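Local coordinates for protein putative superoxide reductase (Thermotoga maritima, PDB 3QZB) that probably reduces superoxide to hydrogen peroxide at a non-haem iron centre, with electrons that reach it by way of rubredoxin, at residues D17-E22 with H130-S135; E27-V32 with S125-H130. All coordinates share one frame; numbering follows the deposited sequence.

Contact 1: residues D17-E22 with H130-S135; sequences DFIKTE and HGLWES. With FE (Fe (III) ion), chain B.
Lys20 lies across the indole of Trp133, its CB over one face of the six-membered ring, 3.8 Å from the ring centroid and displaced toward the rim at CE3. This CH-pi contact suits a lysine, whose aliphatic root can pack on an aromatic ring while its amino end leads away. The indole is also held at its nitrogen: Trp133 NE1 donates to His130 O at 2.8 Å, a bent bond (137°) with the donor above the carbonyl plane. An alanine in place of Trp133 would probably leave His130 O without its indole partner and Lys20 CB without the ring beneath it. On the other face of the strand pair, Ile19 CG1 packs against Leu132 CD1 at 3.8 Å. The Ile19 and Glu134 side chains cross at about a right angle, with Ile19 CG2 3.5 Å from Glu134 OE2, while Glu134 OE1 accepts from Leu15 N of the second subunit. The backbones pair in parallel: Lys20 N donates to Leu132 O (3.0 Å, 169°), and Lys20 O accepts from Glu134 N. The short strand 19-20 thus borders strand 131-141, whose hairpin partner, strand 119-127, meets Ile19 through Leu124 and Glu134 through Ile122.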
loop_
_atom_site.group_PDB
_atom_site.type_symbol
_atom_site.label_atom_id
_atom_site.label_comp_id
_atom_site.label_asym_id
_atom_site.label_seq_id
_atom_site.Cartn_x
_atom_site.Cartn_y
_atom_site.Cartn_z
ATOM N N ASP A 17 1.155 13.707 -17.760
ATOM C CA ASP A 17 1.137 15.149 -17.811
ATOM C C ASP A 17 1.428 15.768 -16.404
ATOM O O ASP A 17 1.734 16.965 -16.284
ATOM C CB ASP A 17 -0.248 15.649 -18.320
ATOM C CG ASP A 17 -0.589 15.202 -19.720
ATOM O OD1 ASP A 17 0.357 14.907 -20.485
ATOM O OD2 ASP A 17 -1.837 15.149 -19.980
ATOM N N PHE A 18 1.339 14.934 -15.369
ATOM C CA PHE A 18 1.519 15.315 -13.995
ATOM C C PHE A 18 2.580 14.517 -13.288
ATOM O O PHE A 18 2.566 14.380 -12.061
ATOM C CB PHE A 18 0.142 15.290 -13.287
ATOM C CG PHE A 18 -0.760 16.312 -13.851
ATOM C CD1 PHE A 18 -0.728 17.603 -13.374
ATOM C CD2 PHE A 18 -1.574 16.036 -14.932
ATOM C CE1 PHE A 18 -1.482 18.596 -13.945
ATOM C CE2 PHE A 18 -2.351 17.038 -15.514
ATOM C CZ PHE A 18 -2.289 18.317 -15.019
ATOM N N ILE A 19 3.524 13.914 -14.016
ATOM C CA ILE A 19 4.706 13.259 -13.421
ATOM C C ILE A 19 5.887 14.062 -13.881
ATOM O O ILE A 19 6.128 14.160 -15.076
ATOM C CB ILE A 19 4.858 11.764 -13.850
ATOM C CG1 ILE A 19 3.611 10.964 -13.480
ATOM C CG2 ILE A 19 6.134 11.166 -13.243
ATOM C CD1 ILE A 19 3.603 9.534 -14.045
ATOM N N LYS A 20 6.604 14.663 -12.951
ATOM C CA LYS A 20 7.659 15.588 -13.267
ATOM C C LYS A 20 9.032 14.917 -13.150
ATOM O O LYS A 20 9.307 14.139 -12.266
ATOM C CB LYS A 20 7.579 16.801 -12.352
ATOM C CG LYS A 20 6.319 17.602 -12.566
ATOM C CD LYS A 20 6.127 18.859 -11.711
ATOM C CE LYS A 20 4.738 19.486 -11.959
ATOM N NZ LYS A 20 4.550 19.960 -13.373
ATOM N N THR A 21 9.941 15.394 -13.978
ATOM C CA THR A 21 11.340 15.084 -13.885
ATOM C C THR A 21 12.110 16.364 -13.529
ATOM O O THR A 21 11.668 17.491 -13.770
ATOM C CB THR A 21 11.867 14.557 -15.243
ATOM O OG1 THR A 21 11.536 15.495 -16.283
ATOM C CG2 THR A 21 11.279 13.178 -15.581
ATOM N N GLU A 22 13.307 16.205 -13.060
ATOM C CA GLU A 22 14.109 17.355 -12.846
ATOM C C GLU A 22 15.441 16.836 -12.428
ATOM O O GLU A 22 15.662 15.647 -12.275
ATOM C CB GLU A 22 13.482 18.283 -11.789
ATOM C CG GLU A 22 13.415 19.801 -12.146
ATOM C CD GLU A 22 14.401 20.240 -13.213
ATOM O OE1 GLU A 22 15.572 20.496 -12.902
ATOM O OE2 GLU A 22 13.986 20.329 -14.388
ATOM N N HIS A 130 2.949 18.266 -3.551
ATOM C CA HIS A 130 3.656 18.585 -4.771
ATOM C C HIS A 130 3.648 17.447 -5.810
ATOM O O HIS A 130 4.470 17.434 -6.741
ATOM C CB HIS A 130 5.109 18.979 -4.489
ATOM C CG HIS A 130 5.230 20.223 -3.649
ATOM N ND1 HIS A 130 5.858 20.246 -2.406
ATOM C CD2 HIS A 130 4.831 21.506 -3.907
ATOM C CE1 HIS A 130 5.819 21.485 -1.959
ATOM N NE2 HIS A 130 5.215 22.267 -2.826
ATOM N N GLY A 131 2.691 16.530 -5.665
ATOM C CA GLY A 131 2.456 15.540 -6.702
ATOM C C GLY A 131 3.592 14.565 -6.958
ATOM O O GLY A 131 4.331 14.175 -6.048
ATOM N N LEU A 132 3.619 14.059 -8.187
ATOM C CA LEU A 132 4.431 12.943 -8.628
ATOM C C LEU A 132 5.721 13.388 -9.318
ATOM O O LEU A 132 5.748 14.349 -10.114
ATOM C CB LEU A 132 3.639 12.093 -9.649
ATOM C CG LEU A 132 2.434 11.333 -9.036
ATOM C CD1 LEU A 132 1.585 10.740 -10.224
ATOM C CD2 LEU A 132 2.841 10.246 -8.103
ATOM N N TRP A 133 6.767 12.574 -9.106
ATOM C CA TRP A 133 8.110 12.804 -9.598
ATOM C C TRP A 133 8.718 11.472 -9.974
ATOM O O TRP A 133 8.451 10.457 -9.333
ATOM C CB TRP A 133 8.960 13.446 -8.460
ATOM C CG TRP A 133 8.386 14.748 -8.029
ATOM C CD1 TRP A 133 7.313 14.930 -7.193
ATOM C CD2 TRP A 133 8.729 16.048 -8.509
ATOM N NE1 TRP A 133 7.016 16.267 -7.103
ATOM C CE2 TRP A 133 7.838 16.959 -7.935
ATOM C CE3 TRP A 133 9.697 16.515 -9.401
ATOM C CZ2 TRP A 133 7.940 18.349 -8.160
ATOM C CZ3 TRP A 133 9.792 17.866 -9.635
ATOM C CH2 TRP A 133 8.905 18.771 -9.053
ATOM N N GLU A 134 9.597 11.481 -10.979
ATOM C CA GLU A 134 10.244 10.240 -11.436
ATOM C C GLU A 134 11.691 10.413 -11.804
ATOM O O GLU A 134 12.165 11.540 -12.076
ATOM C CB GLU A 134 9.486 9.608 -12.615
ATOM C CG GLU A 134 9.565 10.352 -13.887
ATOM C CD GLU A 134 8.875 9.605 -15.015
ATOM O OE1 GLU A 134 9.025 8.386 -15.160
ATOM O OE2 GLU A 134 8.269 10.267 -15.844
ATOM N N SER A 135 12.379 9.298 -11.857
ATOM C CA SER A 135 13.708 9.196 -12.447
ATOM C C SER A 135 13.906 7.748 -12.910
ATOM O O SER A 135 13.171 6.860 -12.527
ATOM C CB SER A 135 14.787 9.600 -11.466
ATOM O OG SER A 135 14.980 8.660 -10.478
HETATM FE FE FE B . 6.801 18.578 -1.368
HETATM O O HOH W 1 1.862 15.989 -9.971
HETATM O O HOH W 2 8.203 12.797 -16.358
HETATM O O HOH W 3 11.975 14.124 -11.001
HETATM O O HOH W 4 14.568 12.965 -12.804
#

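Contact 2: residues E27-V32 with S125-H130; sequences EKHVPV and SYCNIH. With FE (Fe (III) ion), chain B.
His29 turns its CG anti to the carbonyl carbon (chi1 -72°), whereas Cys127 sets SG anti to its backbone N (chi1 175°), and the two side chains converge with His130 on one iron. This is the superoxide reductase centre of four histidines and one cysteine, carried by an immunoglobulin-like beta-sandwich; His57 and His63 complete it. His29 binds through NE2 at 2.2 Å, but His130 uses ND1, the nitrogen nearer its backbone. These two nitrogens are 3.0 Å apart because they share the metal, and the ring planes are inclined at 66°. The soft thiolate sulfur Cys127 SG ligates at 2.3 Å and accepts a nearly straight bond from Ile129 N, along with a weak one from His130 N; both would probably draw some negative charge from the sulfur. Glu27, expected by similarity to bind iron, here turns OE2 to His29 instead, taking ND1 from above the carboxylate plane and the backbone N on its anti lone pair. The backbone bond helps hold the carboxylate, and the ND1 bond helps fix the imidazole's rotation. Away from the iron, short Ser125 lets Pro31 pack close, CG 3.5 Å from Ser125 OG. A water links turn and strand, 2.7 Å from both His29 O and Ser125 OG.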
loop_
_atom_site.group_PDB
_atom_site.type_symbol
_atom_site.label_atom_id
_atom_site.label_comp_id
_atom_site.label_asym_id
_atom_site.label_seq_id
_atom_site.Cartn_x
_atom_site.Cartn_y
_atom_site.Cartn_z
ATOM N N GLU A 27 16.292 20.390 -7.526
ATOM C CA GLU A 27 14.901 20.110 -7.181
ATOM C C GLU A 27 14.846 19.031 -6.100
ATOM O O GLU A 27 15.190 17.858 -6.359
ATOM C CB GLU A 27 14.126 19.701 -8.428
ATOM C CG GLU A 27 12.688 19.238 -8.154
ATOM C CD GLU A 27 11.846 20.224 -7.350
ATOM O OE1 GLU A 27 11.535 21.314 -7.928
ATOM O OE2 GLU A 27 11.535 19.905 -6.202
ATOM N N LYS A 28 14.410 19.397 -4.885
ATOM C CA LYS A 28 14.342 18.503 -3.757
ATOM C C LYS A 28 13.451 17.282 -4.004
ATOM O O LYS A 28 13.656 16.262 -3.347
ATOM C CB LYS A 28 13.845 19.250 -2.532
ATOM C CG LYS A 28 12.426 19.761 -2.601
ATOM C CD LYS A 28 11.919 20.464 -1.363
ATOM C CE LYS A 28 12.616 21.680 -0.970
ATOM N NZ LYS A 28 12.368 22.701 -2.010
ATOM N N HIS A 29 12.443 17.374 -4.863
ATOM C CA HIS A 29 11.497 16.302 -5.005
ATOM C C HIS A 29 11.975 15.120 -5.840
ATOM O O HIS A 29 11.299 14.086 -5.843
ATOM C CB HIS A 29 10.199 16.823 -5.606
ATOM C CG HIS A 29 9.388 17.662 -4.693
ATOM N ND1 HIS A 29 9.392 19.043 -4.716
ATOM C CD2 HIS A 29 8.589 17.295 -3.676
ATOM C CE1 HIS A 29 8.564 19.454 -3.757
ATOM N NE2 HIS A 29 8.093 18.416 -3.091
ATOM N N VAL A 30 13.095 15.227 -6.522
ATOM C CA VAL A 30 13.491 14.164 -7.450
ATOM C C VAL A 30 13.885 12.909 -6.648
ATOM O O VAL A 30 14.754 12.966 -5.756
ATOM C CB VAL A 30 14.659 14.606 -8.327
ATOM C CG1 VAL A 30 15.120 13.421 -9.180
ATOM C CG2 VAL A 30 14.267 15.852 -9.168
ATOM N N PRO A 31 13.312 11.734 -6.989
ATOM C CA PRO A 31 13.762 10.492 -6.311
ATOM C C PRO A 31 15.068 10.048 -6.958
ATOM O O PRO A 31 15.118 9.885 -8.177
ATOM C CB PRO A 31 12.600 9.538 -6.546
ATOM C CG PRO A 31 12.009 9.961 -7.846
ATOM C CD PRO A 31 12.168 11.494 -7.882
ATOM N N VAL A 32 16.107 9.890 -6.163
ATOM C CA VAL A 32 17.426 9.571 -6.652
ATOM C C VAL A 32 17.737 8.085 -6.433
ATOM O O VAL A 32 17.642 7.598 -5.310
ATOM C CB VAL A 32 18.509 10.430 -5.999
ATOM C CG1 VAL A 32 19.902 10.020 -6.520
ATOM C CG2 VAL A 32 18.219 11.928 -6.272
ATOM N N SER A 125 7.924 8.891 -7.066
ATOM C CA SER A 125 7.660 9.317 -5.698
ATOM C C SER A 125 6.525 10.314 -5.645
ATOM O O SER A 125 6.211 10.957 -6.674
ATOM C CB SER A 125 8.923 9.886 -5.058
ATOM O OG SER A 125 9.408 10.974 -5.783
ATOM N N TYR A 126 5.930 10.463 -4.481
ATOM C CA TYR A 126 4.734 11.267 -4.296
ATOM C C TYR A 126 4.870 12.095 -3.025
ATOM O O TYR A 126 5.075 11.563 -1.948
ATOM C CB TYR A 126 3.498 10.339 -4.185
ATOM C CG TYR A 126 2.208 11.094 -3.990
ATOM C CD1 TYR A 126 1.727 11.971 -4.949
ATOM C CD2 TYR A 126 1.508 10.961 -2.836
ATOM C CE1 TYR A 126 0.576 12.714 -4.711
ATOM C CE2 TYR A 126 0.340 11.694 -2.580
ATOM C CZ TYR A 126 -0.092 12.572 -3.525
ATOM O OH TYR A 126 -1.218 13.368 -3.303
ATOM N N CYS A 127 4.698 13.417 -3.200
ATOM C CA CYS A 127 4.590 14.388 -2.110
ATOM C C CYS A 127 3.130 14.669 -1.881
ATOM O O CYS A 127 2.327 14.698 -2.807
ATOM C CB CYS A 127 5.346 15.649 -2.521
ATOM S SG CYS A 127 5.124 16.960 -1.260
ATOM N N ASN A 128 2.760 14.830 -0.624
ATOM C CA ASN A 128 1.338 15.073 -0.294
ATOM C C ASN A 128 0.787 16.390 -0.858
ATOM O O ASN A 128 -0.434 16.504 -0.995
ATOM C CB ASN A 128 1.045 14.946 1.189
ATOM C CG ASN A 128 1.532 16.109 2.005
ATOM O OD1 ASN A 128 2.542 16.742 1.682
ATOM N ND2 ASN A 128 0.838 16.390 3.116
ATOM N N ILE A 129 1.656 17.348 -1.242
ATOM C CA ILE A 129 1.179 18.586 -1.835
ATOM C C ILE A 129 1.845 18.942 -3.152
ATOM O O ILE A 129 1.376 19.831 -3.841
ATOM C CB ILE A 129 1.284 19.786 -0.826
ATOM C CG1 ILE A 129 2.730 20.167 -0.560
ATOM C CG2 ILE A 129 0.493 19.469 0.421
ATOM C CD1 ILE A 129 2.900 21.296 0.469
ATOM N N HIS A 130 2.949 18.266 -3.551
ATOM C CA HIS A 130 3.656 18.585 -4.771
ATOM C C HIS A 130 3.648 17.447 -5.810
ATOM O O HIS A 130 4.470 17.434 -6.741
ATOM C CB HIS A 130 5.109 18.979 -4.489
ATOM C CG HIS A 130 5.230 20.223 -3.649
ATOM N ND1 HIS A 130 5.858 20.246 -2.406
ATOM C CD2 HIS A 130 4.831 21.506 -3.907
ATOM C CE1 HIS A 130 5.819 21.485 -1.959
ATOM N NE2 HIS A 130 5.215 22.267 -2.826
HETATM FE FE FE B . 6.801 18.578 -1.368
HETATM O O HOH W 5 9.002 13.404 -4.581
#

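Contacts 1 and 2 have centres about 7 Å apart and share His130, the iron ligand in the turn between strands 119-127 and 131-141. Those neighbouring strands tie the contacts together, with Trp133 O 2.8 Å from Ser125 N in a probable hydrogen bond. Trp133 also bridges the two contacts through its side chain: its CE2 lies 3.3 Å from His29 CB, and its ring stacks on the imidazole of His29, so that contact 1 supplies a second shell to two ligands of contact 2. Farther from the metal, Ser135 OG probably bonds to Pro31 O at 2.6 Å, linking strand 131-141 to strand 31-34 in the other sheet.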